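Long-range contact in enoyl-CoA hydratase (Thermus thermophilus, PDB 1WZ8), which probably hydrates the double bond of enoyl-CoA thioesters, as in other members of the crotonase family: residues V21-F26 with A57-G62. Numbering follows the deposited sequence.
Sequences VLEITF and AVLLRG
I24 packs against both V58 and L60 on one face of two parallel strands: its CD1 reaches V58 CG1 at 4.1 Å, and its CB meets L60 CD2 at 3.9 Å. On the same face F26 ends the row. Its CG stands between the backbone N and carbonyl carbon (chi1 56°), which brings the ring across to G62, whose CA sits over the ring centre in a CH-pi contact (3.8 Å to the centroid). An alanine in place of F26 would probably cost G62 CA its CH-pi partner and open a gap beside F67, L42 and L12. Between the faces, five backbone hydrogen bonds knit the strands, from L22 N to A57 O at one end to F26 N and R61 O (3.0 Å) at the other. On the opposite face V21 CG1 packs on L59 CB, and the L59 side chain lies beside that of E23. A water accepts from R61 NH1 (2.6 Å) and donates to E23 OE2 (3.0 Å); Y196 OH also hydrogen-bonds E23 OE2 and its ring makes a cation-pi contact with R61, whose NE salt-bridges E112. The pairing closes a beta-alpha-beta crossover through helix 36-49, its apolar face against that helix, the other ending in a water-mediated charge pair that probably favours both ionised forms.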
loop_
_atom_site.group_PDB
_atom_site.type_symbol
_atom_site.label_atom_id
_atom_site.label_comp_id
_atom_site.label_asym_id
_atom_site.label_seq_id
_atom_site.Cartn_x
_atom_site.Cartn_y
_atom_site.Cartn_z
ATOM N N VAL A 21 -32.892 -0.782 -15.683
ATOM C CA VAL A 21 -32.263 0.488 -15.352
ATOM C C VAL A 21 -33.064 1.248 -14.304
ATOM O O VAL A 21 -34.140 1.775 -14.593
ATOM C CB VAL A 21 -32.122 1.389 -16.599
ATOM C CG1 VAL A 21 -31.437 2.696 -16.220
ATOM C CG2 VAL A 21 -31.330 0.660 -17.683
ATOM N N LEU A 22 -32.547 1.296 -13.083
ATOM C CA LEU A 22 -33.228 2.024 -12.027
ATOM C C LEU A 22 -32.738 3.458 -12.079
ATOM O O LEU A 22 -31.566 3.739 -11.820
ATOM C CB LEU A 22 -32.927 1.421 -10.656
ATOM C CG LEU A 22 -33.567 2.186 -9.491
ATOM C CD1 LEU A 22 -35.077 2.239 -9.678
ATOM C CD2 LEU A 22 -33.215 1.520 -8.178
ATOM N N GLU A 23 -33.640 4.366 -12.425
ATOM C CA GLU A 23 -33.282 5.768 -12.521
ATOM C C GLU A 23 -33.642 6.500 -11.239
ATOM O O GLU A 23 -34.785 6.453 -10.790
ATOM C CB GLU A 23 -34.013 6.413 -13.694
ATOM C CG GLU A 23 -33.700 7.880 -13.870
ATOM C CD GLU A 23 -34.603 8.537 -14.880
ATOM O OE1 GLU A 23 -35.820 8.631 -14.618
ATOM O OE2 GLU A 23 -34.098 8.957 -15.937
ATOM N N ILE A 24 -32.657 7.167 -10.649
ATOM C CA ILE A 24 -32.877 7.926 -9.428
ATOM C C ILE A 24 -32.730 9.406 -9.756
ATOM O O ILE A 24 -31.645 9.862 -10.119
ATOM C CB ILE A 24 -31.850 7.563 -8.334
ATOM C CG1 ILE A 24 -31.917 6.065 -8.023
ATOM C CG2 ILE A 24 -32.136 8.370 -7.069
ATOM C CD1 ILE A 24 -30.976 5.634 -6.904
ATOM N N THR A 25 -33.833 10.143 -9.647
ATOM C CA THR A 25 -33.843 11.575 -9.913
ATOM C C THR A 25 -33.907 12.292 -8.571
ATOM O O THR A 25 -34.790 12.018 -7.761
ATOM C CB THR A 25 -35.082 11.991 -10.754
ATOM O OG1 THR A 25 -35.048 11.332 -12.028
ATOM C CG2 THR A 25 -35.092 13.495 -10.978
ATOM N N PHE A 26 -32.976 13.203 -8.324
ATOM C CA PHE A 26 -32.982 13.918 -7.058
ATOM C C PHE A 26 -33.339 15.379 -7.254
ATOM O O PHE A 26 -33.001 15.992 -8.271
ATOM C CB PHE A 26 -31.634 13.765 -6.343
ATOM C CG PHE A 26 -30.454 14.212 -7.156
ATOM C CD1 PHE A 26 -30.045 15.539 -7.141
ATOM C CD2 PHE A 26 -29.732 13.295 -7.914
ATOM C CE1 PHE A 26 -28.927 15.949 -7.869
ATOM C CE2 PHE A 26 -28.617 13.692 -8.645
ATOM C CZ PHE A 26 -28.212 15.019 -8.621
ATOM N N ALA A 57 -28.487 -1.736 -13.523
ATOM C CA ALA A 57 -27.723 -0.500 -13.663
ATOM C C ALA A 57 -28.505 0.644 -13.035
ATOM O O ALA A 57 -29.737 0.660 -13.082
ATOM C CB ALA A 57 -27.449 -0.199 -15.136
ATOM N N VAL A 58 -27.789 1.587 -12.434
ATOM C CA VAL A 58 -28.415 2.746 -11.813
ATOM C C VAL A 58 -28.066 4.000 -12.610
ATOM O O VAL A 58 -26.918 4.194 -13.018
ATOM C CB VAL A 58 -27.944 2.918 -10.353
ATOM C CG1 VAL A 58 -28.419 4.257 -9.793
ATOM C CG2 VAL A 58 -28.489 1.773 -9.504
ATOM N N LEU A 59 -29.069 4.837 -12.843
ATOM C CA LEU A 59 -28.879 6.074 -13.586
ATOM C C LEU A 59 -29.221 7.236 -12.665
ATOM O O LEU A 59 -30.325 7.303 -12.131
ATOM C CB LEU A 59 -29.788 6.099 -14.821
ATOM C CG LEU A 59 -29.789 7.384 -15.658
ATOM C CD1 LEU A 59 -28.371 7.702 -16.123
ATOM C CD2 LEU A 59 -30.726 7.215 -16.855
ATOM N N LEU A 60 -28.270 8.144 -12.479
ATOM C CA LEU A 60 -28.480 9.297 -11.613
ATOM C C LEU A 60 -28.720 10.552 -12.431
ATOM O O LEU A 60 -28.011 10.812 -13.405
ATOM C CB LEU A 60 -27.262 9.509 -10.713
ATOM C CG LEU A 60 -26.933 8.377 -9.739
ATOM C CD1 LEU A 60 -25.612 8.680 -9.031
ATOM C CD2 LEU A 60 -28.071 8.218 -8.732
ATOM N N ARG A 61 -29.719 11.331 -12.033
ATOM C CA ARG A 61 -30.035 12.566 -12.735
ATOM C C ARG A 61 -30.653 13.550 -11.757
ATOM O O ARG A 61 -31.384 13.158 -10.847
ATOM C CB ARG A 61 -31.022 12.305 -13.877
ATOM C CG ARG A 61 -31.277 13.523 -14.755
ATOM C CD ARG A 61 -32.415 13.299 -15.753
ATOM N NE ARG A 61 -32.430 14.335 -16.788
ATOM C CZ ARG A 61 -33.303 14.384 -17.791
ATOM N NH1 ARG A 61 -34.245 13.457 -17.901
ATOM N NH2 ARG A 61 -33.230 15.356 -18.688
ATOM N N GLY A 62 -30.341 14.829 -11.938
ATOM C CA GLY A 62 -30.902 15.850 -11.075
ATOM C C GLY A 62 -32.162 16.359 -11.741
ATOM O O GLY A 62 -32.259 16.346 -12.967
HETATM O O HOH W 1 -35.360 11.633 -16.484
#